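Local atomic coordinates of GCN5-related N-acetyltransferase (Sphaerobacter thermophilus, PDB entry 3TT2), a protein that probably transfers an acyl group, most likely acetyl from acetyl-coenzyme A, as a two-lobed member of the GNAT superfamily. Residues N79-L85 with E110-D114; A123-V127 with R314-R318; W223-V227 with L267-V271; L239-T243 with Y275-V280. One frame throughout, in Å; residues are numbered along the deposited sequence.

In the fold
The four contacts fall into two pairs, on opposite sides of the chain's centre. Interactions 1 and 2 lie about 9 Å apart, centre to centre, and touch: Leu85 N meets Thr126 O at 2.8 Å, and Ile112 CG1 rests on Val125 CG1 at 3.6 Å. Interactions 3 and 4 lie about 12 Å apart and share helix 263-278; Trp223 CD1 is 3.2 Å from Gly240 O. Between the pairs the centres are about 35 to 38 Å apart, yet one mixed sheet runs through both lobes. Interactions 3 and 4 are nested in the chain loop that interaction 2 closes. The sulfate near Asn79 and the MES near Glu242 probably come from the crystallisation liquor.

Interaction 1 of 4, residues N79-L85 with E110-D114; sequences NRRYVQL and EWIQD
Two antiparallel strands joined by a tight turn present one side to the C-terminal part of helix 100-115. Within the hairpin the bonding is polar. Arg80 N donates to Gln84 O at 3.1 Å and Val83 N to Arg80 O at 2.9 Å; Val83 and Gln84 both face Arg80, a classic beta bulge. Arg81 and Tyr82 take left-handed helical angles (55/20 and 57/17), and the turn is braced by an Asx motif in which Asn79 OD1 accepts from Tyr82 N at 2.9 Å.

Across to the helix everything is van der Waals packing, with Leu85 and Ile112 closest in register (CA to CA 6.8 Å). Leu85, in its t,p rotamer, places CD1 3.4 Å from Trp111 CZ3 and CD2 4.2 Å from Ile112 CB. Trp111, chi1 t, reaches over to Asn79, whose CB is 3.8 Å from Trp111 CH2. Ile112 puts CD1 at the edge of the Tyr82 ring, with Tyr82 CB 4.2 Å and Tyr82 O 3.6 Å from that methyl.

The helix belongs to the beta-alpha-beta unit 84-91, 100-115, 125-132, which in GNAT enzymes forms the coenzyme-binding core. Trp111 NE1 is satisfied by Gln59 O. With no hydrogen bond crossing the interface, helix and hairpin are held together by shape and by exclusion of water from apolar side chains.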
loop_
_atom_site.group_PDB
_atom_site.type_symbol
_atom_site.label_atom_id
_atom_site.label_comp_id
_atom_site.label_asym_id
_atom_site.label_seq_id
_atom_site.Cartn_x
_atom_site.Cartn_y
_atom_site.Cartn_z
ATOM N N ASN A 79 5.372 0.211 -10.938
ATOM C CA ASN A 79 5.110 -0.434 -12.220
ATOM C C ASN A 79 4.909 -1.930 -12.067
ATOM O O ASN A 79 5.793 -2.622 -11.580
ATOM C CB ASN A 79 6.269 -0.161 -13.174
ATOM C CG ASN A 79 6.303 -1.117 -14.342
ATOM O OD1 ASN A 79 5.266 -1.496 -14.869
ATOM N ND2 ASN A 79 7.502 -1.512 -14.758
ATOM N N ARG A 80 3.746 -2.432 -12.472
ATOM C CA ARG A 80 3.512 -3.879 -12.474
ATOM C C ARG A 80 3.448 -4.424 -13.896
ATOM O O ARG A 80 2.476 -4.180 -14.605
ATOM C CB ARG A 80 2.194 -4.197 -11.745
ATOM C CG ARG A 80 1.755 -5.660 -11.825
ATOM C CD ARG A 80 0.379 -5.902 -11.187
ATOM N NE ARG A 80 0.329 -5.471 -9.791
ATOM C CZ ARG A 80 -0.789 -5.368 -9.073
ATOM N NH1 ARG A 80 -0.731 -4.960 -7.803
ATOM N NH2 ARG A 80 -1.965 -5.667 -9.620
ATOM N N ARG A 81 4.503 -5.130 -14.311
ATOM C CA ARG A 81 4.572 -5.877 -15.586
ATOM C C ARG A 81 4.264 -4.994 -16.790
ATOM O O ARG A 81 3.921 -5.495 -17.854
ATOM C CB ARG A 81 3.576 -7.050 -15.609
ATOM C CG ARG A 81 3.899 -8.243 -14.725
ATOM C CD ARG A 81 2.712 -8.527 -13.820
ATOM N NE ARG A 81 2.410 -9.954 -13.690
ATOM C CZ ARG A 81 1.229 -10.430 -13.298
ATOM N NH1 ARG A 81 0.239 -9.593 -13.014
ATOM N NH2 ARG A 81 1.031 -11.738 -13.197
ATOM N N TYR A 82 4.384 -3.687 -16.610
ATOM C CA TYR A 82 4.023 -2.670 -17.595
ATOM C C TYR A 82 2.567 -2.757 -18.050
ATOM O O TYR A 82 2.221 -2.223 -19.112
ATOM C CB TYR A 82 4.931 -2.787 -18.830
ATOM C CG TYR A 82 6.404 -2.690 -18.506
ATOM C CD1 TYR A 82 6.995 -1.464 -18.273
ATOM C CD2 TYR A 82 7.201 -3.821 -18.437
ATOM C CE1 TYR A 82 8.329 -1.358 -17.984
ATOM C CE2 TYR A 82 8.554 -3.726 -18.146
ATOM C CZ TYR A 82 9.113 -2.487 -17.920
ATOM O OH TYR A 82 10.465 -2.376 -17.631
ATOM N N VAL A 83 1.706 -3.450 -17.309
ATOM C CA VAL A 83 0.273 -3.359 -17.601
ATOM C C VAL A 83 -0.553 -2.475 -16.672
ATOM O O VAL A 83 -1.704 -2.129 -16.975
ATOM C CB VAL A 83 -0.372 -4.763 -17.637
ATOM C CG1 VAL A 83 0.215 -5.575 -18.771
ATOM C CG2 VAL A 83 -0.221 -5.462 -16.275
ATOM N N GLN A 84 0.014 -2.162 -15.514
ATOM C CA GLN A 84 -0.658 -1.311 -14.564
ATOM C C GLN A 84 0.311 -0.390 -13.887
ATOM O O GLN A 84 1.174 -0.842 -13.126
ATOM C CB GLN A 84 -1.356 -2.151 -13.526
ATOM C CG GLN A 84 -2.086 -1.356 -12.477
ATOM C CD GLN A 84 -3.128 -2.203 -11.790
ATOM O OE1 GLN A 84 -2.937 -2.645 -10.657
ATOM N NE2 GLN A 84 -4.234 -2.466 -12.492
ATOM N N LEU A 85 0.115 0.904 -14.071
ATOM C CA LEU A 85 1.027 1.855 -13.491
ATOM C C LEU A 85 0.325 2.585 -12.374
ATOM O O LEU A 85 -0.729 3.181 -12.579
ATOM C CB LEU A 85 1.485 2.843 -14.549
ATOM C CG LEU A 85 2.626 3.685 -13.996
ATOM C CD1 LEU A 85 3.895 2.827 -13.879
ATOM C CD2 LEU A 85 2.835 4.951 -14.821
ATOM N N GLU A 110 2.360 9.417 -19.871
ATOM C CA GLU A 110 3.388 9.312 -20.881
ATOM C C GLU A 110 4.447 8.324 -20.414
ATOM O O GLU A 110 5.142 7.743 -21.229
ATOM C CB GLU A 110 4.001 10.681 -21.210
ATOM C CG GLU A 110 5.102 11.120 -20.253
ATOM C CD GLU A 110 6.165 11.995 -20.916
ATOM O OE1 GLU A 110 6.032 12.292 -22.127
ATOM O OE2 GLU A 110 7.137 12.377 -20.222
ATOM N N TRP A 111 4.564 8.119 -19.103
ATOM C CA TRP A 111 5.570 7.196 -18.591
ATOM C C TRP A 111 5.303 5.798 -19.122
ATOM O O TRP A 111 6.186 5.186 -19.726
ATOM C CB TRP A 111 5.602 7.173 -17.062
ATOM C CG TRP A 111 6.776 6.400 -16.500
ATOM C CD1 TRP A 111 7.969 6.916 -16.092
ATOM C CD2 TRP A 111 6.866 4.980 -16.285
ATOM N NE1 TRP A 111 8.793 5.915 -15.638
ATOM C CE2 TRP A 111 8.143 4.717 -15.751
ATOM C CE3 TRP A 111 5.993 3.903 -16.502
ATOM C CZ2 TRP A 111 8.570 3.429 -15.433
ATOM C CZ3 TRP A 111 6.423 2.615 -16.183
ATOM C CH2 TRP A 111 7.697 2.393 -15.653
ATOM N N ILE A 112 4.089 5.297 -18.897
ATOM C CA ILE A 112 3.726 3.958 -19.357
ATOM C C ILE A 112 3.623 3.855 -20.883
ATOM O O ILE A 112 3.985 2.845 -21.452
ATOM C CB ILE A 112 2.426 3.426 -18.713
ATOM C CG1 ILE A 112 2.250 1.948 -19.062
ATOM C CG2 ILE A 112 1.214 4.200 -19.194
ATOM C CD1 ILE A 112 3.478 1.107 -18.781
ATOM N N GLN A 113 3.150 4.902 -21.539
ATOM C CA GLN A 113 3.037 4.897 -22.981
ATOM C C GLN A 113 4.382 4.713 -23.688
ATOM O O GLN A 113 4.470 4.041 -24.724
ATOM C CB GLN A 113 2.400 6.194 -23.434
ATOM C CG GLN A 113 0.923 6.265 -23.129
ATOM C CD GLN A 113 0.346 7.601 -23.509
ATOM O OE1 GLN A 113 1.031 8.629 -23.431
ATOM N NE2 GLN A 113 -0.908 7.601 -23.953
ATOM N N ASP A 114 5.422 5.307 -23.125
ATOM C CA ASP A 114 6.765 5.236 -23.682
ATOM C C ASP A 114 7.390 3.869 -23.492
ATOM O O ASP A 114 8.333 3.514 -24.208
ATOM C CB ASP A 114 7.682 6.264 -23.001
ATOM C CG ASP A 114 7.361 7.685 -23.393
ATOM O OD1 ASP A 114 6.473 7.849 -24.241
ATOM O OD2 ASP A 114 7.992 8.634 -22.878
#

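Interaction 2 of 4, residues A123-V127 with R314-R318; sequences AQVTV and RKEIR
Segments 123-127 and 314-318 run antiparallel as neighbouring strands inside one sheet, the axes of 125-127 and 314-316 making 147° between their N-to-C directions and approaching to 4.8 Å. Val127 and Lys315 form a hydrogen-bonded pair (Val127 N to Lys315 O 3.0 Å, Lys315 N to Val127 O 2.9 Å), and Thr126 stands opposite Glu316 as a non-hydrogen-bonded pair. The register then slips by one residue. Ile317, at -78/-41, and Arg318 both face Val125 in a classic bulge, so Val125 O accepts from Ile317 N at 2.7 Å and from Arg318 N at 3.1 Å, while Val125 N donates to Arg318 O at 2.8 Å.

The bulge lets Ile317 pack beside the valines: Ile317 CG1 lies 3.4 Å from Val127 CG2 and Ile317 CB 4.0 Å from Val125 CG1, against Ile112 of helix 100-115. The Arg318 side chain runs back along segment 123-127, with chi3 turned to p, so that its guanidinium lies over Val125 CG2 and makes a very short hydrogen bond, 2.5 Å from Arg318 NH2 to Ala123 O; Pro120 O is a second acceptor. On the other face Thr126 CB meets Arg314 CG at 3.9 Å, and the Arg314 head group goes to Gln128. Lys315 leads away to Glu109.

A C-terminal strand thus inserts between strands 125-132 and 148-159 of the N-terminal lobe, the strand exchange that joins two tandem GNAT lobes through one continuous sheet.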
loop_
_atom_site.group_PDB
_atom_site.type_symbol
_atom_site.label_atom_id
_atom_site.label_comp_id
_atom_site.label_asym_id
_atom_site.label_seq_id
_atom_site.Cartn_x
_atom_site.Cartn_y
_atom_site.Cartn_z
ATOM N N ALA A 123 -2.512 -7.367 -23.953
ATOM C CA ALA A 123 -2.784 -6.852 -22.607
ATOM C C ALA A 123 -3.308 -5.424 -22.589
ATOM O O ALA A 123 -2.737 -4.541 -23.231
ATOM C CB ALA A 123 -1.522 -6.936 -21.750
ATOM N N GLN A 124 -4.381 -5.204 -21.830
ATOM C CA GLN A 124 -4.849 -3.853 -21.573
ATOM C C GLN A 124 -3.882 -3.168 -20.631
ATOM O O GLN A 124 -3.262 -3.810 -19.790
ATOM C CB GLN A 124 -6.242 -3.845 -20.964
ATOM C CG GLN A 124 -6.284 -4.033 -19.474
ATOM C CD GLN A 124 -7.549 -3.451 -18.846
ATOM O OE1 GLN A 124 -8.288 -2.693 -19.482
ATOM N NE2 GLN A 124 -7.793 -3.798 -17.582
ATOM N N VAL A 125 -3.761 -1.858 -20.777
ATOM C CA VAL A 125 -2.785 -1.101 -20.019
ATOM C C VAL A 125 -3.506 -0.022 -19.235
ATOM O O VAL A 125 -4.226 0.776 -19.825
ATOM C CB VAL A 125 -1.763 -0.453 -20.960
ATOM C CG1 VAL A 125 -0.848 0.470 -20.187
ATOM C CG2 VAL A 125 -0.982 -1.530 -21.723
ATOM N N THR A 126 -3.338 -0.012 -17.913
ATOM C CA THR A 126 -3.991 0.990 -17.071
ATOM C C THR A 126 -3.005 1.830 -16.274
ATOM O O THR A 126 -1.898 1.388 -15.977
ATOM C CB THR A 126 -5.036 0.371 -16.086
ATOM O OG1 THR A 126 -4.389 -0.479 -15.125
ATOM C CG2 THR A 126 -6.100 -0.425 -16.843
ATOM N N VAL A 127 -3.421 3.056 -15.955
ATOM C CA VAL A 127 -2.735 3.909 -14.981
ATOM C C VAL A 127 -3.707 4.182 -13.847
ATOM O O VAL A 127 -4.908 4.358 -14.085
ATOM C CB VAL A 127 -2.346 5.269 -15.560
ATOM C CG1 VAL A 127 -1.719 6.132 -14.488
ATOM C CG2 VAL A 127 -1.411 5.107 -16.735
ATOM N N ARG A 314 -8.782 4.817 -11.671
ATOM C CA ARG A 314 -8.124 4.100 -12.756
ATOM C C ARG A 314 -8.569 4.561 -14.140
ATOM O O ARG A 314 -9.744 4.842 -14.359
ATOM C CB ARG A 314 -8.396 2.611 -12.621
ATOM C CG ARG A 314 -7.593 1.768 -13.568
ATOM C CD ARG A 314 -7.822 0.309 -13.289
ATOM N NE ARG A 314 -7.304 -0.111 -11.986
ATOM C CZ ARG A 314 -7.804 -1.138 -11.304
ATOM N NH1 ARG A 314 -8.836 -1.804 -11.818
ATOM N NH2 ARG A 314 -7.297 -1.499 -10.121
ATOM N N LYS A 315 -7.628 4.628 -15.073
ATOM C CA LYS A 315 -7.941 4.964 -16.460
ATOM C C LYS A 315 -7.297 3.947 -17.390
ATOM O O LYS A 315 -6.190 3.486 -17.128
ATOM C CB LYS A 315 -7.419 6.359 -16.791
ATOM C CG LYS A 315 -7.765 6.861 -18.178
ATOM C CD LYS A 315 -6.901 8.053 -18.503
ATOM C CE LYS A 315 -7.367 8.775 -19.745
ATOM N NZ LYS A 315 -6.591 10.041 -19.925
ATOM N N GLU A 316 -7.974 3.599 -18.477
ATOM C CA GLU A 316 -7.412 2.623 -19.399
ATOM C C GLU A 316 -6.634 3.301 -20.519
ATOM O O GLU A 316 -7.222 3.972 -21.368
ATOM C CB GLU A 316 -8.501 1.739 -19.998
ATOM C CG GLU A 316 -7.993 0.781 -21.069
ATOM C CD GLU A 316 -9.110 0.128 -21.876
ATOM O OE1 GLU A 316 -9.457 0.652 -22.962
ATOM O OE2 GLU A 316 -9.628 -0.918 -21.428
ATOM N N ILE A 317 -5.315 3.100 -20.520
ATOM C CA ILE A 317 -4.426 3.679 -21.526
ATOM C C ILE A 317 -4.476 2.922 -22.859
ATOM O O ILE A 317 -4.475 3.535 -23.934
ATOM C CB ILE A 317 -2.980 3.728 -21.026
ATOM C CG1 ILE A 317 -2.869 4.633 -19.797
ATOM C CG2 ILE A 317 -2.052 4.211 -22.123
ATOM C CD1 ILE A 317 -3.393 6.029 -19.986
ATOM N N ARG A 318 -4.516 1.594 -22.796
ATOM C CA ARG A 318 -4.727 0.804 -24.003
ATOM C C ARG A 318 -5.698 -0.328 -23.734
ATOM O O ARG A 318 -5.613 -0.973 -22.707
ATOM C CB ARG A 318 -3.394 0.228 -24.476
ATOM C CG ARG A 318 -3.418 -0.405 -25.847
ATOM C CD ARG A 318 -2.093 -1.087 -26.138
ATOM N NE ARG A 318 -1.870 -2.232 -25.261
ATOM C CZ ARG A 318 -0.778 -2.986 -25.290
ATOM N NH1 ARG A 318 0.192 -2.714 -26.150
ATOM N NH2 ARG A 318 -0.658 -4.011 -24.460
#

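Interaction 3 of 4, residues W223-V227 with L267-V271; sequences WLLAV and LLQEV
An extended strand, 223-227, passes under one turn of helix 263-278, and their short axes come within 9.2 Å at 145° between N-to-C directions. Side chains alternate along the strand: Leu224 rises to the helix while Trp223 and Leu225 point away. The nearest CA pairs are Leu224 with Val271 (7.0 Å) and Ala226 with Leu267 (6.9 Å).

Leu224 is the bump. In its m,t rotamer it enters the hollow bounded by Leu267, Glu270 and Val271, one helical turn of residues: Leu224 CD1 lies 3.4 Å from Glu270 CG and 3.4 Å from Val271 CG2, and Leu224 CB is 4.0 Å from Leu267 CD2. The helix follows strand 246-254 and precedes strand 282-290, the beta-alpha-beta arrangement of the GNAT fold, and here it covers a face of the sheet some way beyond those two strands.

The reciprocal bump is Leu267, also m,t. Its CA-to-CB bond runs sideways but the branch bends down, so that CD2 settles 3.8 Å from Ala226 N and 4.2 Å from Leu225 C, lying on the backbone just past Leu224. The small Ala226 opens a shallow dip there, with CB 4.1 Å from Leu267 CD1. Glu270, chi1 t, contributes its aliphatic part to the rim of the Leu224 hollow, while OE2 accepts a hydrogen bond from Trp169 NE1.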
loop_
_atom_site.group_PDB
_atom_site.type_symbol
_atom_site.label_atom_id
_atom_site.label_comp_id
_atom_site.label_asym_id
_atom_site.label_seq_id
_atom_site.Cartn_x
_atom_site.Cartn_y
_atom_site.Cartn_z
ATOM N N TRP A 223 5.116 -13.335 12.299
ATOM C CA TRP A 223 4.385 -14.127 11.327
ATOM C C TRP A 223 3.590 -15.227 12.013
ATOM O O TRP A 223 4.139 -16.245 12.435
ATOM C CB TRP A 223 5.343 -14.758 10.332
ATOM C CG TRP A 223 5.713 -13.845 9.261
ATOM C CD1 TRP A 223 5.741 -12.485 9.318
ATOM C CD2 TRP A 223 6.081 -14.204 7.931
ATOM N NE1 TRP A 223 6.123 -11.973 8.100
ATOM C CE2 TRP A 223 6.332 -13.010 7.230
ATOM C CE3 TRP A 223 6.229 -15.424 7.262
ATOM C CZ2 TRP A 223 6.728 -12.997 5.895
ATOM C CZ3 TRP A 223 6.620 -15.412 5.933
ATOM C CH2 TRP A 223 6.864 -14.206 5.265
ATOM N N LEU A 224 2.279 -15.052 12.054
ATOM C CA LEU A 224 1.420 -16.007 12.728
ATOM C C LEU A 224 0.612 -16.811 11.741
ATOM O O LEU A 224 0.160 -16.303 10.714
ATOM C CB LEU A 224 0.476 -15.318 13.700
ATOM C CG LEU A 224 1.151 -14.515 14.796
ATOM C CD1 LEU A 224 0.061 -14.058 15.704
ATOM C CD2 LEU A 224 2.114 -15.363 15.552
ATOM N N LEU A 225 0.445 -18.080 12.073
ATOM C CA LEU A 225 -0.306 -19.005 11.268
ATOM C C LEU A 225 -1.416 -19.571 12.147
ATOM O O LEU A 225 -1.158 -20.005 13.266
ATOM C CB LEU A 225 0.610 -20.136 10.817
ATOM C CG LEU A 225 1.994 -19.785 10.267
ATOM C CD1 LEU A 225 2.705 -21.043 9.777
ATOM C CD2 LEU A 225 1.905 -18.767 9.158
ATOM N N ALA A 226 -2.654 -19.541 11.668
ATOM C CA ALA A 226 -3.692 -20.325 12.307
ATOM C C ALA A 226 -3.563 -21.754 11.788
ATOM O O ALA A 226 -3.533 -22.005 10.579
ATOM C CB ALA A 226 -5.053 -19.757 12.037
ATOM N N VAL A 227 -3.442 -22.688 12.720
ATOM C CA VAL A 227 -3.159 -24.065 12.375
ATOM C C VAL A 227 -4.165 -24.999 13.016
ATOM O O VAL A 227 -4.375 -24.963 14.232
ATOM C CB VAL A 227 -1.737 -24.445 12.791
ATOM C CG1 VAL A 227 -1.503 -25.917 12.625
ATOM C CG2 VAL A 227 -0.751 -23.672 11.954
ATOM N N LEU A 267 -6.450 -14.126 14.820
ATOM C CA LEU A 267 -5.118 -13.870 14.258
ATOM C C LEU A 267 -4.673 -12.443 14.565
ATOM O O LEU A 267 -3.571 -12.227 15.027
ATOM C CB LEU A 267 -5.047 -14.123 12.753
ATOM C CG LEU A 267 -4.748 -15.576 12.404
ATOM C CD1 LEU A 267 -4.889 -15.809 10.902
ATOM C CD2 LEU A 267 -3.386 -15.992 12.885
ATOM N N LEU A 268 -5.557 -11.486 14.325
ATOM C CA LEU A 268 -5.228 -10.105 14.533
ATOM C C LEU A 268 -4.947 -9.837 16.007
ATOM O O LEU A 268 -3.924 -9.252 16.343
ATOM C CB LEU A 268 -6.347 -9.204 14.014
ATOM C CG LEU A 268 -6.313 -8.889 12.518
ATOM C CD1 LEU A 268 -7.452 -7.942 12.148
ATOM C CD2 LEU A 268 -4.969 -8.315 12.081
ATOM N N GLN A 269 -5.850 -10.271 16.877
ATOM C CA GLN A 269 -5.686 -10.075 18.318
ATOM C C GLN A 269 -4.365 -10.661 18.833
ATOM O O GLN A 269 -3.667 -10.028 19.630
ATOM C CB GLN A 269 -6.881 -10.641 19.087
ATOM C CG GLN A 269 -8.129 -9.789 18.972
ATOM C CD GLN A 269 -9.373 -10.420 19.628
ATOM O OE1 GLN A 269 -9.506 -11.654 19.718
ATOM N NE2 GLN A 269 -10.294 -9.559 20.087
ATOM N N GLU A 270 -4.015 -11.854 18.359
ATOM C CA GLU A 270 -2.730 -12.459 18.699
ATOM C C GLU A 270 -1.505 -11.652 18.209
ATOM O O GLU A 270 -0.542 -11.467 18.969
ATOM C CB GLU A 270 -2.667 -13.902 18.208
ATOM C CG GLU A 270 -1.431 -14.668 18.646
ATOM C CD GLU A 270 -1.627 -15.493 19.911
ATOM O OE1 GLU A 270 -0.688 -15.528 20.734
ATOM O OE2 GLU A 270 -2.699 -16.114 20.085
ATOM N N VAL A 271 -1.549 -11.173 16.961
ATOM C CA VAL A 271 -0.460 -10.362 16.395
ATOM C C VAL A 271 -0.291 -9.079 17.193
ATOM O O VAL A 271 0.822 -8.661 17.474
ATOM C CB VAL A 271 -0.683 -10.003 14.912
ATOM C CG1 VAL A 271 0.537 -9.375 14.349
ATOM C CG2 VAL A 271 -0.915 -11.225 14.139
#

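Interaction 4 of 4, residues L239-T243 with Y275-V280; sequences LGQET and YYRRGV
Tyr275, in the last turns of helix 263-278, reaches out over the backbone of strand 233-243, its hydroxyl arriving beside Gly240, with OH 3.5 Å from Gly240 CA. The helix is that of the lobe's beta-alpha-beta unit, between strands 246-254 and 282-290, and it ends in a Schellman motif: Gly279 adopts 92/14, Gly279 N bonds to Tyr276 O at 3.0 Å and Val280 N to Tyr275 O at 2.9 Å. At this end the closest CA pair is Glu242 with Val280, 8.3 Å apart.

Tyr275 has chi1 m and starts sideways, but its ring brings OH down to the strand, where it donates to Gln241 O at 2.7 Å, in line with the ring plane. The absence of a side chain at Gly240 makes that approach possible: an ideal CB there would stand only 2.6 Å from Tyr275 OH. Strand residues 239-243 are extended, with the Gln241 side chain turned away from the helix and Glu242 directed toward it.

Glu242, chi1 t, runs back to the helix end. It sits in the plane of the Arg278 guanidinium, at its edge, in a long salt bridge that is secondary for the arginine, whose NH1 and NH2 are paired with Glu221 and Asp219. The same carboxylate skirts the residue just past the turn, Glu242 OE1 lying 3.6 Å from Arg278 NE and 3.9 Å from Val280 CG2.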
loop_
_atom_site.group_PDB
_atom_site.type_symbol
_atom_site.label_atom_id
_atom_site.label_comp_id
_atom_site.label_asym_id
_atom_site.label_seq_id
_atom_site.Cartn_x
_atom_site.Cartn_y
_atom_site.Cartn_z
ATOM N N LEU A 239 0.677 -11.953 8.565
ATOM C CA LEU A 239 2.098 -11.738 8.485
ATOM C C LEU A 239 2.383 -10.271 8.713
ATOM O O LEU A 239 2.187 -9.419 7.840
ATOM C CB LEU A 239 2.609 -12.205 7.132
ATOM C CG LEU A 239 2.020 -13.541 6.655
ATOM C CD1 LEU A 239 2.509 -13.921 5.269
ATOM C CD2 LEU A 239 2.319 -14.674 7.645
ATOM N N GLY A 240 2.916 -10.000 9.900
ATOM C CA GLY A 240 3.255 -8.655 10.299
ATOM C C GLY A 240 4.721 -8.397 10.050
ATOM O O GLY A 240 5.533 -9.315 9.847
ATOM N N GLN A 241 5.056 -7.121 10.041
ATOM C CA GLN A 241 6.438 -6.707 9.978
ATOM C C GLN A 241 6.590 -5.464 10.834
ATOM O O GLN A 241 5.601 -4.836 11.200
ATOM C CB GLN A 241 6.831 -6.416 8.537
ATOM C CG GLN A 241 5.986 -5.342 7.938
ATOM C CD GLN A 241 6.350 -5.041 6.516
ATOM O OE1 GLN A 241 5.931 -5.741 5.593
ATOM N NE2 GLN A 241 7.127 -3.983 6.324
ATOM N N GLU A 242 7.826 -5.118 11.163
ATOM C CA GLU A 242 8.112 -3.894 11.906
ATOM C C GLU A 242 9.048 -2.980 11.119
ATOM O O GLU A 242 10.166 -3.351 10.780
ATOM C CB GLU A 242 8.730 -4.221 13.257
ATOM C CG GLU A 242 8.759 -3.048 14.183
ATOM C CD GLU A 242 9.943 -3.057 15.131
ATOM O OE1 GLU A 242 10.031 -3.974 15.985
ATOM O OE2 GLU A 242 10.779 -2.128 15.026
ATOM N N THR A 243 8.601 -1.776 10.820
ATOM C CA THR A 243 9.483 -0.832 10.150
ATOM C C THR A 243 9.546 0.482 10.914
ATOM O O THR A 243 8.517 1.111 11.156
ATOM C CB THR A 243 9.041 -0.564 8.705
ATOM O OG1 THR A 243 9.118 -1.777 7.949
ATOM C CG2 THR A 243 9.938 0.473 8.066
ATOM N N TYR A 275 3.045 -7.493 19.231
ATOM C CA TYR A 275 3.508 -6.124 19.056
ATOM C C TYR A 275 3.496 -5.406 20.383
ATOM O O TYR A 275 4.418 -4.641 20.707
ATOM C CB TYR A 275 2.597 -5.351 18.105
ATOM C CG TYR A 275 2.887 -5.531 16.640
ATOM C CD1 TYR A 275 4.081 -5.092 16.087
ATOM C CD2 TYR A 275 1.948 -6.101 15.803
ATOM C CE1 TYR A 275 4.341 -5.253 14.730
ATOM C CE2 TYR A 275 2.195 -6.269 14.464
ATOM C CZ TYR A 275 3.392 -5.852 13.926
ATOM O OH TYR A 275 3.614 -6.015 12.576
ATOM N N TYR A 276 2.426 -5.626 21.137
ATOM C CA TYR A 276 2.274 -4.900 22.376
ATOM C C TYR A 276 3.370 -5.304 23.329
ATOM O O TYR A 276 4.010 -4.464 23.933
ATOM C CB TYR A 276 0.922 -5.131 23.029
ATOM C CG TYR A 276 0.862 -4.517 24.411
ATOM C CD1 TYR A 276 0.672 -3.135 24.578
ATOM C CD2 TYR A 276 1.022 -5.304 25.558
ATOM C CE1 TYR A 276 0.635 -2.559 25.851
ATOM C CE2 TYR A 276 0.986 -4.733 26.833
ATOM C CZ TYR A 276 0.792 -3.367 26.962
ATOM O OH TYR A 276 0.752 -2.809 28.200
ATOM N N ARG A 277 3.615 -6.594 23.461
ATOM C CA ARG A 277 4.553 -6.979 24.494
ATOM C C ARG A 277 6.002 -6.859 24.007
ATOM O O ARG A 277 6.952 -7.034 24.755
ATOM C CB ARG A 277 4.142 -8.305 25.157
ATOM C CG ARG A 277 4.643 -9.561 24.542
ATOM C CD ARG A 277 3.863 -10.714 25.168
ATOM N NE ARG A 277 2.584 -10.938 24.491
ATOM C CZ ARG A 277 2.422 -11.759 23.455
ATOM N NH1 ARG A 277 3.453 -12.459 22.977
ATOM N NH2 ARG A 277 1.227 -11.884 22.902
ATOM N N ARG A 278 6.130 -6.509 22.737
ATOM C CA ARG A 278 7.377 -6.058 22.117
ATOM C C ARG A 278 7.649 -4.551 22.291
ATOM O O ARG A 278 8.778 -4.071 22.105
ATOM C CB ARG A 278 7.248 -6.342 20.636
ATOM C CG ARG A 278 8.446 -6.155 19.824
ATOM C CD ARG A 278 8.518 -7.352 18.931
ATOM N NE ARG A 278 9.076 -7.032 17.629
ATOM C CZ ARG A 278 9.322 -7.941 16.697
ATOM N NH1 ARG A 278 9.074 -9.228 16.928
ATOM N NH2 ARG A 278 9.823 -7.563 15.534
ATOM N N GLY A 279 6.600 -3.805 22.620
ATOM C CA GLY A 279 6.693 -2.368 22.803
ATOM C C GLY A 279 6.412 -1.513 21.573
ATOM O O GLY A 279 6.719 -0.307 21.557
ATOM N N VAL A 280 5.838 -2.111 20.528
ATOM C CA VAL A 280 5.486 -1.317 19.345
ATOM C C VAL A 280 4.165 -0.598 19.575
ATOM O O VAL A 280 3.151 -1.228 19.867
ATOM C CB VAL A 280 5.411 -2.153 18.071
ATOM C CG1 VAL A 280 4.807 -1.348 16.962
ATOM C CG2 VAL A 280 6.793 -2.625 17.676
#